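Long-range contacts in peroxiredoxin (Clostridioides difficile, PDB 6TSB), which degrades chitin through its C-terminal family 18 glycoside hydrolase domain, the part in this structure, and probably reduces peroxides through a separate peroxiredoxin domain: residues 115-126 with 160-169; 41-49 with 77-85. All blocks are in the same frame, centred on the assembly; numbering follows the deposited sequence.

Contact 1 of 2, residues 115-126 with 160-169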
loop_
_atom_site.group_PDB
_atom_site.type_symbol
_atom_site.label_atom_id
_atom_site.label_comp_id
_atom_site.label_asym_id
_atom_site.label_seq_id
_atom_site.Cartn_x
_atom_site.Cartn_y
_atom_site.Cartn_z
ATOM N N ARG A 115 -28.435 -42.277 -12.020
ATOM C CA ARG A 115 -28.509 -40.933 -12.659
ATOM C C ARG A 115 -29.959 -40.432 -12.610
ATOM O O ARG A 115 -30.152 -39.257 -12.298
ATOM C CB ARG A 115 -27.938 -40.951 -14.090
ATOM C CG ARG A 115 -26.420 -41.140 -14.139
ATOM C CD ARG A 115 -25.777 -40.889 -15.494
ATOM N NE ARG A 115 -26.266 -41.765 -16.558
ATOM C CZ ARG A 115 -25.691 -42.907 -16.938
ATOM N NH1 ARG A 115 -24.599 -43.355 -16.342
ATOM N NH2 ARG A 115 -26.240 -43.630 -17.894
ATOM N N TYR A 116 -30.938 -41.275 -12.935
ATOM C CA TYR A 116 -32.373 -40.897 -12.903
ATOM C C TYR A 116 -32.758 -40.577 -11.447
ATOM O O TYR A 116 -33.422 -39.589 -11.192
ATOM C CB TYR A 116 -33.238 -42.014 -13.499
ATOM C CG TYR A 116 -34.704 -41.660 -13.619
ATOM C CD1 TYR A 116 -35.187 -40.937 -14.702
ATOM C CD2 TYR A 116 -35.610 -42.002 -12.625
ATOM C CE1 TYR A 116 -36.527 -40.588 -14.808
ATOM C CE2 TYR A 116 -36.951 -41.661 -12.711
ATOM C CZ TYR A 116 -37.416 -40.949 -13.806
ATOM O OH TYR A 116 -38.739 -40.619 -13.909
ATOM N N ASN A 117 -32.311 -41.410 -10.509
ATOM C CA ASN A 117 -32.601 -41.294 -9.057
ATOM C C ASN A 117 -32.018 -39.985 -8.513
ATOM O O ASN A 117 -32.745 -39.248 -7.845
ATOM C CB ASN A 117 -32.042 -42.480 -8.282
ATOM C CG ASN A 117 -32.428 -42.430 -6.823
ATOM O OD1 ASN A 117 -33.582 -42.213 -6.504
ATOM N ND2 ASN A 117 -31.476 -42.635 -5.934
ATOM N N PHE A 118 -30.743 -39.709 -8.784
ATOM C CA PHE A 118 -30.104 -38.435 -8.373
ATOM C C PHE A 118 -30.898 -37.262 -8.934
ATOM O O PHE A 118 -31.259 -36.389 -8.174
ATOM C CB PHE A 118 -28.653 -38.356 -8.831
ATOM C CG PHE A 118 -27.877 -37.255 -8.157
ATOM C CD1 PHE A 118 -27.225 -37.481 -6.960
ATOM C CD2 PHE A 118 -27.810 -35.990 -8.718
ATOM C CE1 PHE A 118 -26.525 -36.463 -6.338
ATOM C CE2 PHE A 118 -27.103 -34.973 -8.093
ATOM C CZ PHE A 118 -26.466 -35.214 -6.907
ATOM N N ALA A 119 -31.150 -37.249 -10.243
ATOM C CA ALA A 119 -31.859 -36.131 -10.874
ATOM C C ALA A 119 -33.200 -35.952 -10.153
ATOM O O ALA A 119 -33.448 -34.835 -9.757
ATOM C CB ALA A 119 -32.037 -36.343 -12.352
ATOM N N ARG A 120 -34.006 -37.010 -10.007
ATOM C CA ARG A 120 -35.360 -36.966 -9.383
ATOM C C ARG A 120 -35.253 -36.259 -8.020
ATOM O O ARG A 120 -36.129 -35.462 -7.708
ATOM C CB ARG A 120 -35.965 -38.374 -9.219
ATOM C CG ARG A 120 -37.468 -38.414 -8.925
ATOM C CD ARG A 120 -38.074 -39.781 -8.544
ATOM N NE ARG A 120 -37.158 -40.600 -7.727
ATOM C CZ ARG A 120 -36.922 -40.462 -6.411
ATOM N NH1 ARG A 120 -37.567 -39.560 -5.689
ATOM N NH2 ARG A 120 -36.037 -41.235 -5.808
ATOM N N GLN A 121 -34.217 -36.553 -7.234
ATOM C CA GLN A 121 -34.073 -36.005 -5.871
ATOM C C GLN A 121 -33.671 -34.529 -5.950
ATOM O O GLN A 121 -34.044 -33.760 -5.054
ATOM C CB GLN A 121 -33.018 -36.805 -5.123
ATOM C CG GLN A 121 -33.429 -38.248 -4.931
ATOM C CD GLN A 121 -32.815 -38.816 -3.681
ATOM O OE1 GLN A 121 -32.825 -38.201 -2.619
ATOM N NE2 GLN A 121 -32.284 -40.013 -3.807
ATOM N N VAL A 122 -32.893 -34.159 -6.968
ATOM C CA VAL A 122 -32.518 -32.735 -7.195
ATOM C C VAL A 122 -33.810 -31.960 -7.441
ATOM O O VAL A 122 -34.014 -30.909 -6.817
ATOM C CB VAL A 122 -31.507 -32.594 -8.346
ATOM C CG1 VAL A 122 -31.351 -31.152 -8.796
ATOM C CG2 VAL A 122 -30.160 -33.187 -7.937
ATOM N N ASN A 123 -34.669 -32.477 -8.309
ATOM C CA ASN A 123 -35.894 -31.756 -8.722
ATOM C C ASN A 123 -36.828 -31.694 -7.514
ATOM O O ASN A 123 -37.562 -30.708 -7.379
ATOM C CB ASN A 123 -36.547 -32.425 -9.917
ATOM C CG ASN A 123 -37.723 -31.636 -10.442
ATOM O OD1 ASN A 123 -38.843 -32.136 -10.463
ATOM N ND2 ASN A 123 -37.485 -30.397 -10.818
ATOM N N GLN A 124 -36.777 -32.718 -6.665
ATOM C CA GLN A 124 -37.601 -32.778 -5.446
ATOM C C GLN A 124 -37.129 -31.694 -4.479
ATOM O O GLN A 124 -37.961 -30.981 -3.953
ATOM C CB GLN A 124 -37.530 -34.144 -4.785
ATOM C CG GLN A 124 -38.721 -34.378 -3.876
ATOM C CD GLN A 124 -38.338 -35.178 -2.656
ATOM O OE1 GLN A 124 -38.257 -36.407 -2.704
ATOM N NE2 GLN A 124 -38.108 -34.472 -1.555
ATOM N N MET A 125 -35.836 -31.587 -4.239
ATOM C CA MET A 125 -35.298 -30.548 -3.332
ATOM C C MET A 125 -35.590 -29.148 -3.898
ATOM O O MET A 125 -35.891 -28.239 -3.095
ATOM C CB MET A 125 -33.804 -30.754 -3.132
ATOM C CG MET A 125 -33.160 -29.681 -2.310
ATOM S SD MET A 125 -31.415 -30.012 -2.205
ATOM C CE MET A 125 -31.472 -31.466 -1.163
ATOM N N ILE A 126 -35.551 -28.967 -5.221
ATOM C CA ILE A 126 -35.851 -27.656 -5.868
ATOM C C ILE A 126 -37.325 -27.313 -5.634
ATOM O O ILE A 126 -37.593 -26.155 -5.289
ATOM C CB ILE A 126 -35.485 -27.620 -7.367
ATOM C CG1 ILE A 126 -33.965 -27.597 -7.570
ATOM C CG2 ILE A 126 -36.152 -26.443 -8.068
ATOM C CD1 ILE A 126 -33.528 -27.858 -9.004
ATOM N N LEU A 160 -23.540 -37.178 -18.494
ATOM C CA LEU A 160 -24.849 -37.888 -18.516
ATOM C C LEU A 160 -25.611 -37.542 -17.219
ATOM O O LEU A 160 -26.825 -37.310 -17.260
ATOM C CB LEU A 160 -24.605 -39.394 -18.701
ATOM C CG LEU A 160 -23.961 -39.822 -20.031
ATOM C CD1 LEU A 160 -23.411 -41.239 -19.918
ATOM C CD2 LEU A 160 -24.922 -39.725 -21.218
ATOM N N LEU A 161 -24.915 -37.416 -16.102
ATOM C CA LEU A 161 -25.572 -36.982 -14.849
ATOM C C LEU A 161 -26.197 -35.593 -15.066
ATOM O O LEU A 161 -27.382 -35.405 -14.772
ATOM C CB LEU A 161 -24.526 -36.973 -13.737
ATOM C CG LEU A 161 -25.067 -36.553 -12.379
ATOM C CD1 LEU A 161 -26.157 -37.508 -11.938
ATOM C CD2 LEU A 161 -23.949 -36.495 -11.352
ATOM N N LEU A 162 -25.408 -34.638 -15.555
ATOM C CA LEU A 162 -25.872 -33.251 -15.794
ATOM C C LEU A 162 -27.040 -33.283 -16.775
ATOM O O LEU A 162 -28.006 -32.558 -16.546
ATOM C CB LEU A 162 -24.697 -32.414 -16.311
ATOM C CG LEU A 162 -23.601 -32.192 -15.277
ATOM C CD1 LEU A 162 -22.316 -31.712 -15.919
ATOM C CD2 LEU A 162 -24.083 -31.215 -14.214
ATOM N N THR A 163 -26.964 -34.124 -17.804
ATOM C CA THR A 163 -28.044 -34.290 -18.807
ATOM C C THR A 163 -29.312 -34.745 -18.079
ATOM O O THR A 163 -30.384 -34.191 -18.359
ATOM C CB THR A 163 -27.667 -35.286 -19.918
ATOM O OG1 THR A 163 -26.649 -34.674 -20.703
ATOM C CG2 THR A 163 -28.811 -35.667 -20.842
ATOM N N ALA A 164 -29.189 -35.741 -17.204
ATOM C CA ALA A 164 -30.320 -36.299 -16.423
ATOM C C ALA A 164 -30.913 -35.217 -15.510
ATOM O O ALA A 164 -32.142 -35.091 -15.505
ATOM C CB ALA A 164 -29.880 -37.521 -15.658
ATOM N N ILE A 165 -30.084 -34.405 -14.846
ATOM C CA ILE A 165 -30.573 -33.269 -14.005
ATOM C C ILE A 165 -31.309 -32.248 -14.886
ATOM O O ILE A 165 -32.480 -31.896 -14.601
ATOM C CB ILE A 165 -29.410 -32.663 -13.215
ATOM C CG1 ILE A 165 -28.708 -33.733 -12.372
ATOM C CG2 ILE A 165 -29.930 -31.506 -12.388
ATOM C CD1 ILE A 165 -27.485 -33.272 -11.620
ATOM N N ARG A 166 -30.689 -31.811 -15.970
ATOM C CA ARG A 166 -31.323 -30.787 -16.846
ATOM C C ARG A 166 -32.657 -31.292 -17.418
ATOM O O ARG A 166 -33.606 -30.447 -17.592
ATOM C CB ARG A 166 -30.372 -30.367 -17.972
ATOM C CG ARG A 166 -30.991 -29.394 -18.975
ATOM C CD ARG A 166 -31.441 -28.093 -18.339
ATOM N NE ARG A 166 -30.291 -27.240 -18.027
ATOM C CZ ARG A 166 -30.331 -26.113 -17.315
ATOM N NH1 ARG A 166 -31.468 -25.679 -16.790
ATOM N NH2 ARG A 166 -29.218 -25.432 -17.118
ATOM N N ASP A 167 -32.725 -32.578 -17.787
ATOM C CA ASP A 167 -33.944 -33.196 -18.388
ATOM C C ASP A 167 -35.117 -33.031 -17.397
ATOM O O ASP A 167 -36.212 -32.671 -17.833
ATOM C CB ASP A 167 -33.705 -34.654 -18.827
ATOM C CG ASP A 167 -32.869 -34.863 -20.100
ATOM O OD1 ASP A 167 -32.503 -33.843 -20.763
ATOM O OD2 ASP A 167 -32.573 -36.056 -20.435
ATOM N N VAL A 168 -34.879 -33.209 -16.094
ATOM C CA VAL A 168 -35.946 -33.170 -15.041
ATOM C C VAL A 168 -36.239 -31.718 -14.615
ATOM O O VAL A 168 -37.409 -31.364 -14.622
ATOM C CB VAL A 168 -35.583 -34.099 -13.860
ATOM C CG1 VAL A 168 -36.521 -33.979 -12.681
ATOM C CG2 VAL A 168 -35.562 -35.550 -14.318
ATOM N N ILE A 169 -35.237 -30.895 -14.276
ATOM C CA ILE A 169 -35.488 -29.568 -13.628
ATOM C C ILE A 169 -35.974 -28.558 -14.658
ATOM O O ILE A 169 -36.638 -27.611 -14.229
ATOM C CB ILE A 169 -34.270 -29.039 -12.858
ATOM C CG1 ILE A 169 -33.169 -28.534 -13.800
ATOM C CG2 ILE A 169 -33.785 -30.093 -11.877
ATOM C CD1 ILE A 169 -32.007 -27.857 -13.113
HETATM O O HOH W 1 -37.994 -27.831 -11.359
#

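Contact 2 of 2, residues 41-49 with 77-85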
loop_
_atom_site.group_PDB
_atom_site.type_symbol
_atom_site.label_atom_id
_atom_site.label_comp_id
_atom_site.label_asym_id
_atom_site.label_seq_id
_atom_site.Cartn_x
_atom_site.Cartn_y
_atom_site.Cartn_z
ATOM N N TYR A 41 -21.134 -18.054 -2.311
ATOM C CA TYR A 41 -21.309 -19.289 -1.520
ATOM C C TYR A 41 -21.501 -18.820 -0.075
ATOM O O TYR A 41 -20.740 -17.963 0.414
ATOM C CB TYR A 41 -20.142 -20.284 -1.717
ATOM C CG TYR A 41 -20.167 -21.017 -3.043
ATOM C CD1 TYR A 41 -19.707 -20.421 -4.211
ATOM C CD2 TYR A 41 -20.711 -22.287 -3.164
ATOM C CE1 TYR A 41 -19.767 -21.067 -5.440
ATOM C CE2 TYR A 41 -20.762 -22.951 -4.382
ATOM C CZ TYR A 41 -20.279 -22.350 -5.529
ATOM O OH TYR A 41 -20.347 -22.984 -6.735
ATOM N N VAL A 42 -22.519 -19.375 0.574
ATOM C CA VAL A 42 -22.869 -19.101 1.990
ATOM C C VAL A 42 -22.721 -20.412 2.757
ATOM O O VAL A 42 -23.625 -21.255 2.634
ATOM C CB VAL A 42 -24.304 -18.562 2.056
ATOM C CG1 VAL A 42 -24.618 -18.081 3.451
ATOM C CG2 VAL A 42 -24.539 -17.475 1.031
ATOM N N LEU A 43 -21.587 -20.613 3.425
ATOM C CA LEU A 43 -21.306 -21.795 4.292
ATOM C C LEU A 43 -21.531 -21.443 5.768
ATOM O O LEU A 43 -20.671 -20.754 6.364
ATOM C CB LEU A 43 -19.855 -22.230 4.079
ATOM C CG LEU A 43 -19.420 -23.450 4.880
ATOM C CD1 LEU A 43 -20.278 -24.664 4.521
ATOM C CD2 LEU A 43 -17.924 -23.725 4.701
ATOM N N GLY A 44 -22.616 -21.934 6.362
ATOM C CA GLY A 44 -22.891 -21.700 7.791
ATOM C C GLY A 44 -23.964 -20.647 7.942
ATOM O O GLY A 44 -24.793 -20.501 6.989
ATOM N N ASN A 45 -23.957 -19.929 9.068
ATOM C CA ASN A 45 -25.064 -19.009 9.446
ATOM C C ASN A 45 -25.151 -17.831 8.479
ATOM O O ASN A 45 -24.253 -16.998 8.436
ATOM C CB ASN A 45 -24.861 -18.466 10.862
ATOM C CG ASN A 45 -26.082 -17.716 11.337
ATOM O OD1 ASN A 45 -26.535 -16.755 10.700
ATOM N ND2 ASN A 45 -26.627 -18.201 12.439
ATOM N N PRO A 46 -26.250 -17.637 7.727
ATOM C CA PRO A 46 -26.270 -16.619 6.678
ATOM C C PRO A 46 -26.683 -15.190 7.079
ATOM O O PRO A 46 -27.029 -14.402 6.183
ATOM C CB PRO A 46 -27.364 -17.191 5.761
ATOM C CG PRO A 46 -28.371 -17.695 6.761
ATOM C CD PRO A 46 -27.509 -18.381 7.803
ATOM N N THR A 47 -26.710 -14.885 8.378
ATOM C CA THR A 47 -27.356 -13.661 8.939
ATOM C C THR A 47 -26.787 -12.401 8.267
ATOM O O THR A 47 -27.589 -11.482 7.868
ATOM C CB THR A 47 -27.178 -13.691 10.461
ATOM O OG1 THR A 47 -28.134 -14.629 10.966
ATOM C CG2 THR A 47 -27.350 -12.334 11.091
ATOM N N ASN A 48 -25.463 -12.393 8.063
ATOM C CA ASN A 48 -24.708 -11.201 7.578
ATOM C C ASN A 48 -24.579 -11.157 6.041
ATOM O O ASN A 48 -23.829 -10.335 5.525
ATOM C CB ASN A 48 -23.366 -11.118 8.296
ATOM C CG ASN A 48 -23.533 -10.792 9.769
ATOM O OD1 ASN A 48 -24.342 -9.926 10.123
ATOM N ND2 ASN A 48 -22.780 -11.476 10.624
ATOM N N VAL A 49 -25.338 -11.957 5.319
ATOM C CA VAL A 49 -25.492 -11.782 3.855
ATOM C C VAL A 49 -26.297 -10.505 3.585
ATOM O O VAL A 49 -27.348 -10.334 4.219
ATOM C CB VAL A 49 -26.141 -13.033 3.240
ATOM C CG1 VAL A 49 -26.573 -12.797 1.809
ATOM C CG2 VAL A 49 -25.188 -14.216 3.333
ATOM N N PHE A 77 -30.576 -22.708 8.184
ATOM C CA PHE A 77 -29.726 -21.737 7.442
ATOM C C PHE A 77 -30.273 -21.512 6.030
ATOM O O PHE A 77 -30.275 -20.364 5.546
ATOM C CB PHE A 77 -28.280 -22.224 7.395
ATOM C CG PHE A 77 -27.579 -22.206 8.730
ATOM C CD1 PHE A 77 -28.030 -21.405 9.774
ATOM C CD2 PHE A 77 -26.442 -22.978 8.936
ATOM C CE1 PHE A 77 -27.369 -21.395 10.994
ATOM C CE2 PHE A 77 -25.802 -22.987 10.166
ATOM C CZ PHE A 77 -26.267 -22.197 11.189
ATOM N N LEU A 78 -30.765 -22.567 5.402
ATOM C CA LEU A 78 -31.252 -22.488 4.012
ATOM C C LEU A 78 -32.604 -21.766 4.041
ATOM O O LEU A 78 -32.860 -20.944 3.144
ATOM C CB LEU A 78 -31.368 -23.897 3.416
ATOM C CG LEU A 78 -32.079 -23.957 2.059
ATOM C CD1 LEU A 78 -31.364 -23.097 1.027
ATOM C CD2 LEU A 78 -32.187 -25.383 1.541
ATOM N N ASN A 79 -33.466 -22.092 5.002
ATOM C CA ASN A 79 -34.777 -21.409 5.124
ATOM C C ASN A 79 -34.518 -19.934 5.425
ATOM O O ASN A 79 -35.191 -19.086 4.810
ATOM C CB ASN A 79 -35.668 -22.063 6.177
ATOM C CG ASN A 79 -36.147 -23.431 5.747
ATOM O OD1 ASN A 79 -36.140 -24.363 6.547
ATOM N ND2 ASN A 79 -36.548 -23.553 4.491
ATOM N N GLN A 80 -33.576 -19.638 6.321
ATOM C CA GLN A 80 -33.224 -18.239 6.675
ATOM C C GLN A 80 -32.807 -17.512 5.396
ATOM O O GLN A 80 -33.375 -16.460 5.083
ATOM C CB GLN A 80 -32.111 -18.202 7.717
ATOM C CG GLN A 80 -31.879 -16.811 8.288
ATOM C CD GLN A 80 -30.800 -16.796 9.335
ATOM O OE1 GLN A 80 -30.543 -17.810 9.974
ATOM N NE2 GLN A 80 -30.164 -15.651 9.515
ATOM N N LEU A 81 -31.925 -18.135 4.628
ATOM C CA LEU A 81 -31.359 -17.556 3.381
ATOM C C LEU A 81 -32.471 -17.374 2.341
ATOM O O LEU A 81 -32.455 -16.345 1.649
ATOM C CB LEU A 81 -30.219 -18.467 2.919
ATOM C CG LEU A 81 -29.503 -18.049 1.643
ATOM C CD1 LEU A 81 -28.701 -16.768 1.858
ATOM C CD2 LEU A 81 -28.599 -19.182 1.189
ATOM N N LEU A 82 -33.447 -18.281 2.286
ATOM C CA LEU A 82 -34.578 -18.233 1.330
ATOM C C LEU A 82 -35.452 -17.031 1.654
ATOM O O LEU A 82 -36.092 -16.521 0.722
ATOM C CB LEU A 82 -35.414 -19.519 1.402
ATOM C CG LEU A 82 -34.884 -20.669 0.546
ATOM C CD1 LEU A 82 -35.560 -21.976 0.899
ATOM C CD2 LEU A 82 -35.073 -20.361 -0.924
ATOM N N ALA A 83 -35.508 -16.645 2.928
ATOM C CA ALA A 83 -36.376 -15.549 3.405
ATOM C C ALA A 83 -35.884 -14.195 2.859
ATOM O O ALA A 83 -36.715 -13.287 2.754
ATOM C CB ALA A 83 -36.425 -15.575 4.908
ATOM N N LEU A 84 -34.603 -14.062 2.495
ATOM C CA LEU A 84 -34.058 -12.826 1.857
ATOM C C LEU A 84 -34.840 -12.467 0.592
ATOM O O LEU A 84 -34.730 -11.324 0.180
ATOM C CB LEU A 84 -32.581 -12.999 1.505
ATOM C CG LEU A 84 -31.655 -13.111 2.700
ATOM C CD1 LEU A 84 -30.203 -13.203 2.248
ATOM C CD2 LEU A 84 -31.871 -11.933 3.644
ATOM N N LYS A 85 -35.607 -13.392 0.015
ATOM C CA LYS A 85 -36.413 -13.137 -1.202
ATOM C C LYS A 85 -37.644 -12.298 -0.843
ATOM O O LYS A 85 -38.298 -11.788 -1.781
ATOM C CB LYS A 85 -36.785 -14.452 -1.895
ATOM C CG LYS A 85 -35.605 -15.224 -2.487
ATOM C CD LYS A 85 -36.026 -16.432 -3.309
ATOM C CE LYS A 85 -36.351 -16.093 -4.748
ATOM N NZ LYS A 85 -37.202 -17.128 -5.381
#

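Contact 1 of 2, residues 115-126 with 160-169
Phe118 holds CG anti to its backbone N (chi1 -166°), which swings the ring to the side where Leu161 and Ile165 project from helix 160-169. At the far end Ile169 turns CG2 away from its own carbonyl carbon, so that this methyl meets both Val122 and Ile126. Ile165 CD1 lies at the ring edge, near the ring plane and 3.9 Å from Phe118 CE2, whereas Leu161 CD1 approaches Phe118 CD2 at a slant. The Val122 and Ile165 side chains cross at about a right angle, with Val122 CG1 3.9 Å from Ile165 CG2. Ile126 CD1 packs closer, 3.6 Å from Ile169 CG2. Between these groups Ala119 has its CA 4.4 Å from that of Ile165 and its CB 3.4 Å from Ala164 O. Its small methyl suits the close approach here, where the axes of segments 115-126 and 160-169 come within 8.3 Å at a crossing angle of -42°. Leu160 lays CB and CD1 over one face of the Arg115 guanidinium, whose NH1 bonds to Ala109 O. A water accepts a weak bond from Asn123 ND2 and donates to Ile169 O. These are consecutive outer helices of the TIM barrel, following strands 92-98 and 133-137. Phe118 and Val122 face inward onto Ile97 of strand 92-98 and onto Leu70, while Leu162 rests on Val177 of strand 174-179.

Contact 2 of 2, residues 41-49 with 77-85
This is a loop-on-helix contact at the C-terminal end of the first barrel strand, 37-43, where the chain leaving the strand packs against helix 75-83. Phe77 and Pro46 are the two largest contributors. The Phe77 ring lies flat under the Gly44-Asn45 backbone: Asn45 CA makes a CH-pi contact, 3.7 Å from the ring centroid and 13° off its normal, while Gly44 C lies over the same face near the rim, 3.5 Å from Phe77 CD2. Pro46 fits against one side of the helix, with CG 3.5 Å from Phe77 O and also touching the Gln80 amide. Its CB meets Leu81 CD1. Farther along, Val49 CG1 reaches Leu84 CD1 at 3.7 Å, at the end of a type I turn from Pro46 to Val49. With CG anti to the backbone N and an extended chain beyond, Gln80 stretches past Pro46 to Thr47. There NE2 donates to Thr47 OG1 at 2.7 Å (149°), the acceptor lying in the amide plane. Thr47 OG1 in turn donates to Asn45 OD1 at 2.7 Å, on a lone pair in the carbonyl plane. Thr47 N bonds to the same oxygen, closing an Asx turn. The Thr47 hydroxyl thus both accepts and donates, a chain of bonds in which each probably strengthens the next and which ties the shape of the turn to the helix side chain.

How the contacts relate
Both contacts belong to the TIM barrel of the chitinase domain, and contact 2 closes along the chain before contact 1 opens. Their centres lie 24 Å apart and their nearest atoms about 6 Å, without touching. Strand 92-98 lies between them: Phe118 and Val122 of contact 1 and Leu78 and Leu82 of segment 77-85 all pack on it. Contact 1 joins the helices before and after strand 133-137, which holds part of the DxxDxDxE signature that carries the catalytic acid in family 18 chitinases. Tyr41, on the strand leading into contact 2, bonds through OH to Asp135 of that signature. Its backbone O bonds to Thr333 of a second subunit; contact 1 meets no other chain of the assembly.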